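Local atomic coordinates of holo-[acyl-carrier-protein] synthase (Thermotoga maritima, PDB entry 5XUM), a protein that belongs to the 4'-phosphopantetheinyl transferase superfamily as an AcpS-type enzyme, with three copies in its assembly. Residues I7-E11 and A43-A47; G112-G118 and E135-T141. One frame throughout, in Å; residues are numbered along the deposited sequence.

In the fold
Contact 1 and contact 2 illustrate two ways in which parts of one chain meet. In contact 1, strand 7-11 lies on helix 38-56 and the join is made mainly by Leu10 set on Ala43, Phe46 and Ala47, with Asp8 against Ala47, inside the family region and against a second subunit. Contact 2 pairs strands 114-117 and 137-140 through backbone and carboxylate hydrogen bonds, and no other chain of the assembly touches its two segments. The centres of contact 1 and contact 2 are 34 Å apart, on opposite sides of the chain's centre. The nearest atoms of contact 1 and contact 2 are about 22 Å apart. A bound glycerol, probably from the crystallisation liquor, lies about 3 Å from the side chain of Asp8 in contact 1.

Contact 1 (I7-E11 and A43-A47); sequences IDVLE and AGRFA
Leu10 meets three residues of helix 38-56 with its two methyl groups, a compact example of helix-on-sheet packing. CD1 reaches the methyl of Ala43, Leu10 CD1 to Ala43 CB being 3.5 Å. The other branch serves the next turn: Leu10 CD2 stands 3.7 Å from Phe46 CD1 and 3.9 Å from Ala47 CB, and the Leu10 and Phe46 side chains cross at about a right angle. A chi1 of 51° sets Leu10 CG between its own backbone N and carbonyl carbon, and from there the fork straddles the Ala43 carbonyl, with Leu10 CD1 3.5 Å from Ala43 O. That oxygen already accepts the helical bond from Ala47 N.

Two residues earlier, Asp8 lies against the backbone of Ala47, Asp8 CB 3.4 Å from Ala47 O. With CG anti to the backbone N (chi1 -161°), the carboxylate reaches along Ala47, Asp8 OD1 3.4 Å from Ala47 CA. The other oxygen, OD2, forms a salt bridge with Lys54 farther along the helix and hydrogen bonds to Ser96 of the second subunit and to a glycerol.

The two segments run roughly antiparallel, at 149°. Strand 2-11, outermost in its three-stranded sheet within the chain, meets Ser94, Ser96 and Asp98 of the second subunit. Its partner in the chain is strand 100-108, bonded through Ala101 and Ala103; Ala103 also touches Ala47, so the helix packs on both strands.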
ATOM      1  N   ILE A   7       0.673  -0.780 -10.052  1.00 24.90           N
ATOM      2  CA  ILE A   7       0.831   0.604 -10.482  1.00 26.66           C
ATOM      3  C   ILE A   7       0.813   0.613 -12.017  1.00 27.44           C
ATOM      4  O   ILE A   7       1.296  -0.328 -12.651  1.00 28.11           O
ATOM      5  CB  ILE A   7       2.135   1.235  -9.910  1.00 25.98           C
ATOM      6  CG1 ILE A   7       2.121   2.765 -10.015  1.00 29.18           C
ATOM      7  CG2 ILE A   7       3.380   0.691 -10.607  1.00 26.89           C
ATOM      8  CD1 ILE A   7       1.476   3.479  -8.850  1.00 29.11           C
ATOM      9  N   ASP A   8       0.222   1.644 -12.611  1.00 29.07           N
ATOM     10  CA  ASP A   8       0.262   1.804 -14.066  1.00 31.07           C
ATOM     11  C   ASP A   8       0.369   3.265 -14.469  1.00 32.24           C
ATOM     12  O   ASP A   8      -0.312   4.118 -13.905  1.00 31.10           O
ATOM     13  CB  ASP A   8      -0.954   1.165 -14.747  1.00 31.56           C
ATOM     14  CG  ASP A   8      -0.717   0.903 -16.232  1.00 39.62           C
ATOM     15  OD1 ASP A   8      -1.506   1.395 -17.069  1.00 44.59           O
ATOM     16  OD2 ASP A   8       0.266   0.205 -16.565  1.00 42.94           O
ATOM     17  N   VAL A   9       1.230   3.539 -15.447  1.00 28.98           N
ATOM     18  CA  VAL A   9       1.396   4.885 -15.995  1.00 31.39           C
ATOM     19  C   VAL A   9       1.150   4.869 -17.509  1.00 33.98           C
ATOM     20  O   VAL A   9       1.638   3.984 -18.212  1.00 33.59           O
ATOM     21  CB  VAL A   9       2.786   5.487 -15.635  1.00 32.27           C
ATOM     22  CG1 VAL A   9       3.929   4.689 -16.250  1.00 33.37           C
ATOM     23  CG2 VAL A   9       2.878   6.961 -16.028  1.00 34.04           C
ATOM     24  N   LEU A  10       0.370   5.830 -18.000  1.00 33.89           N
ATOM     25  CA  LEU A  10       0.161   5.970 -19.441  1.00 38.82           C
ATOM     26  C   LEU A  10      -0.072   7.415 -19.861  1.00 40.68           C
ATOM     27  O   LEU A  10      -0.699   8.195 -19.134  1.00 37.00           O
ATOM     28  CB  LEU A  10      -0.966   5.052 -19.947  1.00 40.82           C
ATOM     29  CG  LEU A  10      -2.339   5.021 -19.274  1.00 46.62           C
ATOM     30  CD1 LEU A  10      -3.188   6.197 -19.724  1.00 47.64           C
ATOM     31  CD2 LEU A  10      -3.053   3.717 -19.600  1.00 46.98           C
ATOM     32  N   GLU A  11       0.448   7.763 -21.036  1.00 42.00           N
ATOM     33  CA  GLU A  11       0.242   9.086 -21.613  1.00 43.56           C
ATOM     34  C   GLU A  11      -1.175   9.155 -22.174  1.00 42.74           C
ATOM     35  O   GLU A  11      -1.533   8.383 -23.069  1.00 45.92           O
ATOM     36  CB  GLU A  11       1.284   9.365 -22.704  1.00 46.92           C
ATOM     37  CG  GLU A  11       1.433  10.839 -23.070  1.00 52.59           C
ATOM     38  CD  GLU A  11       2.719  11.147 -23.825  1.00 60.84           C
ATOM     39  OE1 GLU A  11       3.345  10.215 -24.377  1.00 59.13           O
ATOM     40  OE2 GLU A  11       3.108  12.335 -23.871  1.00 67.81           O
ATOM     41  N   ALA A  43      -8.431   6.657 -20.627  1.00 33.90           N
ATOM     42  CA  ALA A  43      -7.051   6.490 -20.191  1.00 37.15           C
ATOM     43  C   ALA A  43      -6.991   6.044 -18.726  1.00 35.25           C
ATOM     44  O   ALA A  43      -6.248   5.123 -18.383  1.00 33.17           O
ATOM     45  CB  ALA A  43      -6.275   7.784 -20.399  1.00 38.11           C
ATOM     46  N   GLY A  44      -7.795   6.687 -17.882  1.00 34.78           N
ATOM     47  CA  GLY A  44      -7.866   6.363 -16.460  1.00 33.29           C
ATOM     48  C   GLY A  44      -8.365   4.955 -16.177  1.00 32.60           C
ATOM     49  O   GLY A  44      -7.814   4.257 -15.324  1.00 33.18           O
ATOM     50  N   ARG A  45      -9.406   4.537 -16.895  1.00 32.54           N
ATOM     51  CA  ARG A  45      -9.970   3.195 -16.735  1.00 33.67           C
ATOM     52  C   ARG A  45      -9.036   2.106 -17.248  1.00 32.85           C
ATOM     53  O   ARG A  45      -8.971   1.023 -16.667  1.00 33.21           O
ATOM     54  CB  ARG A  45     -11.353   3.083 -17.393  1.00 34.97           C
ATOM     55  CG  ARG A  45     -12.518   3.186 -16.418  1.00 38.00           C
ATOM     56  CD  ARG A  45     -12.470   4.468 -15.603  1.00 39.22           C
ATOM     57  NE  ARG A  45     -13.433   4.475 -14.507  1.00 38.40           N
ATOM     58  CZ  ARG A  45     -13.480   5.407 -13.558  1.00 39.33           C
ATOM     59  NH1 ARG A  45     -12.613   6.414 -13.561  1.00 38.07           N
ATOM     60  NH2 ARG A  45     -14.394   5.330 -12.601  1.00 41.88           N
ATOM     61  N   PHE A  46      -8.315   2.398 -18.329  1.00 32.92           N
ATOM     62  CA  PHE A  46      -7.297   1.483 -18.840  1.00 35.02           C
ATOM     63  C   PHE A  46      -6.189   1.293 -17.806  1.00 33.41           C
ATOM     64  O   PHE A  46      -5.772   0.162 -17.539  1.00 31.83           O
ATOM     65  CB  PHE A  46      -6.705   1.993 -20.159  1.00 37.13           C
ATOM     66  CG  PHE A  46      -6.040   0.920 -20.978  1.00 41.01           C
ATOM     67  CD1 PHE A  46      -4.714   0.566 -20.748  1.00 42.45           C
ATOM     68  CD2 PHE A  46      -6.743   0.257 -21.975  1.00 45.70           C
ATOM     69  CE1 PHE A  46      -4.103  -0.429 -21.499  1.00 45.54           C
ATOM     70  CE2 PHE A  46      -6.138  -0.737 -22.732  1.00 49.83           C
ATOM     71  CZ  PHE A  46      -4.817  -1.079 -22.492  1.00 47.54           C
ATOM     72  N   ALA A  47      -5.731   2.403 -17.227  1.00 30.79           N
ATOM     73  CA  ALA A  47      -4.678   2.387 -16.214  1.00 32.06           C
ATOM     74  C   ALA A  47      -5.104   1.635 -14.949  1.00 30.52           C
ATOM     75  O   ALA A  47      -4.325   0.862 -14.401  1.00 29.52           O
ATOM     76  CB  ALA A  47      -4.234   3.806 -15.878  1.00 30.16           C
TER

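Contact 2 (G112-G118 and E135-T141); sequences GDIIVEG and EGWEIET
Ile139 packs across a strand pair on both Ile114 and Val116, its side chain oblique to each. Its CG1 sits between backbone N and carbonyl carbon (chi1 61°), and the chain then extends to bring Ile139 CD1 within 3.8 Å of Val116 CG2. Nearer the root, Ile139 CG1 is 3.9 Å from Ile114 CG2. The far end of Ile114 meets Thr141 at about a right angle, methyl to methyl, with Ile114 CD1 3.7 Å from Thr141 CG2.

Trp137 shares this face, turning the edge of its indole to the carbonyl oxygens of Val116 and Gly118. Arg132 makes a cation-pi contact with the indole, and Leu123 of helix 120-126 packs on both Trp137 and Val116.

The strands are the central pair of a four-stranded antiparallel sheet, flanked by 128-132 and 158-162. Val116 and Trp137 form a hydrogen-bonded pair, while Ile115 and Glu138 form a non-hydrogen-bonded one.

On the face of Ile115 and Glu138, the glutamate stretches out fully past the tip of Ile115, Ile115 CD1 to Glu138 CB being 4.0 Å. The N-H groups of Gly112 and Asp113, just before strand 114-117, each meet a carboxylate. Glu138 OE1 accepts Asp113 N (3.0 Å) on the anti side, 17° from the carboxylate plane. Glu140 bends at chi2 (58°) instead, and Glu140 OE1 takes Gly112 N at 2.7 Å in a nearly straight bond.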
ATOM      1  N   GLY A 112     -12.830 -11.076   8.436  1.00 38.79           N
ATOM      2  CA  GLY A 112     -14.238 -10.692   8.485  1.00 41.42           C
ATOM      3  C   GLY A 112     -14.626  -9.695   7.411  1.00 43.72           C
ATOM      4  O   GLY A 112     -14.157  -9.788   6.271  1.00 43.02           O
ATOM      5  N   ASP A 113     -15.482  -8.742   7.787  1.00 43.80           N
ATOM      6  CA  ASP A 113     -15.979  -7.688   6.885  1.00 45.72           C
ATOM      7  C   ASP A 113     -16.757  -8.225   5.682  1.00 45.75           C
ATOM      8  O   ASP A 113     -16.811  -7.592   4.624  1.00 44.44           O
ATOM      9  CB  ASP A 113     -14.848  -6.742   6.441  1.00 47.64           C
ATOM     10  CG  ASP A 113     -14.789  -5.468   7.266  1.00 50.90           C
ATOM     11  OD1 ASP A 113     -15.848  -4.841   7.482  1.00 52.88           O
ATOM     12  OD2 ASP A 113     -13.676  -5.080   7.682  1.00 56.35           O
ATOM     13  N   ILE A 114     -17.356  -9.397   5.863  1.00 43.46           N
ATOM     14  CA  ILE A 114     -18.250  -9.989   4.881  1.00 42.72           C
ATOM     15  C   ILE A 114     -19.611 -10.145   5.559  1.00 42.29           C
ATOM     16  O   ILE A 114     -19.738 -10.873   6.544  1.00 43.06           O
ATOM     17  CB  ILE A 114     -17.704 -11.341   4.368  1.00 41.63           C
ATOM     18  CG1 ILE A 114     -16.399 -11.121   3.588  1.00 41.66           C
ATOM     19  CG2 ILE A 114     -18.729 -12.049   3.493  1.00 40.11           C
ATOM     20  CD1 ILE A 114     -15.426 -12.274   3.674  1.00 45.25           C
ATOM     21  N   ILE A 115     -20.612  -9.436   5.042  1.00 43.47           N
ATOM     22  CA  ILE A 115     -21.936  -9.392   5.664  1.00 44.52           C
ATOM     23  C   ILE A 115     -22.921 -10.275   4.903  1.00 43.45           C
ATOM     24  O   ILE A 115     -23.078 -10.141   3.688  1.00 45.89           O
ATOM     25  CB  ILE A 115     -22.483  -7.944   5.780  1.00 45.01           C
ATOM     26  CG1 ILE A 115     -21.407  -6.972   6.305  1.00 44.37           C
ATOM     27  CG2 ILE A 115     -23.752  -7.901   6.631  1.00 45.67           C
ATOM     28  CD1 ILE A 115     -20.872  -7.268   7.695  1.00 43.85           C
ATOM     29  N   VAL A 116     -23.570 -11.179   5.638  1.00 44.52           N
ATOM     30  CA  VAL A 116     -24.506 -12.150   5.072  1.00 49.39           C
ATOM     31  C   VAL A 116     -25.799 -12.185   5.893  1.00 52.57           C
ATOM     32  O   VAL A 116     -25.759 -12.228   7.124  1.00 51.71           O
ATOM     33  CB  VAL A 116     -23.887 -13.570   5.028  1.00 50.39           C
ATOM     34  CG1 VAL A 116     -24.910 -14.599   4.568  1.00 54.19           C
ATOM     35  CG2 VAL A 116     -22.664 -13.607   4.120  1.00 47.73           C
ATOM     36  N   GLU A 117     -26.938 -12.162   5.204  1.00 54.84           N
ATOM     37  CA  GLU A 117     -28.241 -12.280   5.857  1.00 60.70           C
ATOM     38  C   GLU A 117     -28.814 -13.684   5.671  1.00 62.76           C
ATOM     39  O   GLU A 117     -28.884 -14.190   4.548  1.00 61.94           O
ATOM     40  CB  GLU A 117     -29.213 -11.220   5.323  1.00 64.09           C
ATOM     41  CG  GLU A 117     -30.575 -11.179   6.013  1.00 70.48           C
ATOM     42  CD  GLU A 117     -30.529 -10.575   7.408  1.00 73.31           C
ATOM     43  OE1 GLU A 117     -31.053  -9.454   7.584  1.00 80.83           O
ATOM     44  OE2 GLU A 117     -29.976 -11.214   8.331  1.00 73.95           O
ATOM     45  N   GLY A 118     -29.215 -14.307   6.779  1.00 65.59           N
ATOM     46  CA  GLY A 118     -29.806 -15.647   6.750  1.00 68.35           C
ATOM     47  C   GLY A 118     -29.939 -16.304   8.112  1.00 68.57           C
ATOM     48  O   GLY A 118     -29.767 -15.653   9.146  1.00 68.36           O
ATOM     49  N   GLU A 135     -27.385  -4.808   9.159  1.00 81.96           N
ATOM     50  CA  GLU A 135     -27.208  -5.297   7.788  1.00 80.49           C
ATOM     51  C   GLU A 135     -27.233  -6.826   7.701  1.00 69.82           C
ATOM     52  O   GLU A 135     -27.660  -7.384   6.688  1.00 71.19           O
ATOM     53  CB  GLU A 135     -25.909  -4.760   7.175  1.00 83.88           C
ATOM     54  CG  GLU A 135     -25.896  -3.259   6.915  1.00 90.89           C
ATOM     55  CD  GLU A 135     -25.292  -2.461   8.058  1.00100.78           C
ATOM     56  OE1 GLU A 135     -25.793  -2.559   9.199  1.00 99.29           O
ATOM     57  OE2 GLU A 135     -24.315  -1.721   7.809  1.00106.20           O
ATOM     58  N   GLY A 136     -26.770  -7.491   8.759  1.00 66.26           N
ATOM     59  CA  GLY A 136     -26.777  -8.954   8.824  1.00 62.27           C
ATOM     60  C   GLY A 136     -25.690  -9.539   9.707  1.00 58.92           C
ATOM     61  O   GLY A 136     -25.223  -8.891  10.648  1.00 60.62           O
ATOM     62  N   TRP A 137     -25.296 -10.774   9.403  1.00 51.92           N
ATOM     63  CA  TRP A 137     -24.231 -11.462  10.130  1.00 52.95           C
ATOM     64  C   TRP A 137     -22.890 -11.207   9.499  1.00 50.89           C
ATOM     65  O   TRP A 137     -22.745 -11.296   8.276  1.00 46.91           O
ATOM     66  CB  TRP A 137     -24.496 -12.962  10.170  1.00 55.32           C
ATOM     67  CG  TRP A 137     -25.752 -13.345  10.918  1.00 58.53           C
ATOM     68  CD1 TRP A 137     -27.009 -13.621  10.386  1.00 61.34           C
ATOM     69  CD2 TRP A 137     -25.910 -13.508  12.370  1.00 63.12           C
ATOM     70  NE1 TRP A 137     -27.905 -13.934  11.377  1.00 65.84           N
ATOM     71  CE2 TRP A 137     -27.312 -13.885  12.591  1.00 65.89           C
ATOM     72  CE3 TRP A 137     -25.064 -13.384  13.469  1.00 65.91           C
ATOM     73  CZ2 TRP A 137     -27.819 -14.121  13.861  1.00 68.71           C
ATOM     74  CZ3 TRP A 137     -25.588 -13.627  14.746  1.00 68.99           C
ATOM     75  CH2 TRP A 137     -26.932 -13.985  14.934  1.00 68.43           C
ATOM     76  N   GLU A 138     -21.899 -10.885  10.329  1.00 47.21           N
ATOM     77  CA  GLU A 138     -20.522 -10.754   9.864  1.00 49.98           C
ATOM     78  C   GLU A 138     -19.819 -12.101   9.989  1.00 50.34           C
ATOM     79  O   GLU A 138     -19.768 -12.686  11.074  1.00 53.09           O
ATOM     80  CB  GLU A 138     -19.762  -9.673  10.645  1.00 50.87           C
ATOM     81  CG  GLU A 138     -18.395  -9.338  10.053  1.00 53.63           C
ATOM     82  CD  GLU A 138     -17.559  -8.409  10.921  1.00 58.06           C
ATOM     83  OE1 GLU A 138     -16.373  -8.202  10.584  1.00 54.92           O
ATOM     84  OE2 GLU A 138     -18.070  -7.883  11.935  1.00 60.37           O
ATOM     85  N   ILE A 139     -19.293 -12.592   8.871  1.00 47.06           N
ATOM     86  CA  ILE A 139     -18.603 -13.881   8.839  1.00 45.51           C
ATOM     87  C   ILE A 139     -17.165 -13.733   8.347  1.00 45.20           C
ATOM     88  O   ILE A 139     -16.827 -12.760   7.665  1.00 44.45           O
ATOM     89  CB  ILE A 139     -19.349 -14.923   7.961  1.00 46.06           C
ATOM     90  CG1 ILE A 139     -19.443 -14.453   6.500  1.00 43.62           C
ATOM     91  CG2 ILE A 139     -20.730 -15.231   8.539  1.00 47.29           C
ATOM     92  CD1 ILE A 139     -19.723 -15.559   5.504  1.00 43.91           C
ATOM     93  N   GLU A 140     -16.320 -14.691   8.718  1.00 42.78           N
ATOM     94  CA  GLU A 140     -15.007 -14.830   8.109  1.00 45.77           C
ATOM     95  C   GLU A 140     -15.043 -15.999   7.134  1.00 47.78           C
ATOM     96  O   GLU A 140     -15.437 -17.109   7.496  1.00 50.88           O
ATOM     97  CB  GLU A 140     -13.912 -15.021   9.171  1.00 47.20           C
ATOM     98  CG  GLU A 140     -12.568 -15.542   8.649  1.00 50.05           C
ATOM     99  CD  GLU A 140     -11.918 -14.663   7.581  1.00 52.50           C
ATOM    100  OE1 GLU A 140     -12.349 -13.510   7.372  1.00 50.09           O
ATOM    101  OE2 GLU A 140     -10.957 -15.134   6.937  1.00 53.29           O
ATOM    102  N   THR A 141     -14.654 -15.731   5.891  1.00 43.47           N
ATOM    103  CA  THR A 141     -14.531 -16.770   4.871  1.00 43.54           C
ATOM    104  C   THR A 141     -13.468 -16.401   3.836  1.00 43.62           C
ATOM    105  O   THR A 141     -13.229 -15.218   3.568  1.00 42.82           O
ATOM    106  CB  THR A 141     -15.882 -17.087   4.179  1.00 42.81           C
ATOM    107  OG1 THR A 141     -15.684 -18.086   3.173  1.00 41.91           O
ATOM    108  CG2 THR A 141     -16.494 -15.846   3.533  1.00 43.43           C
TER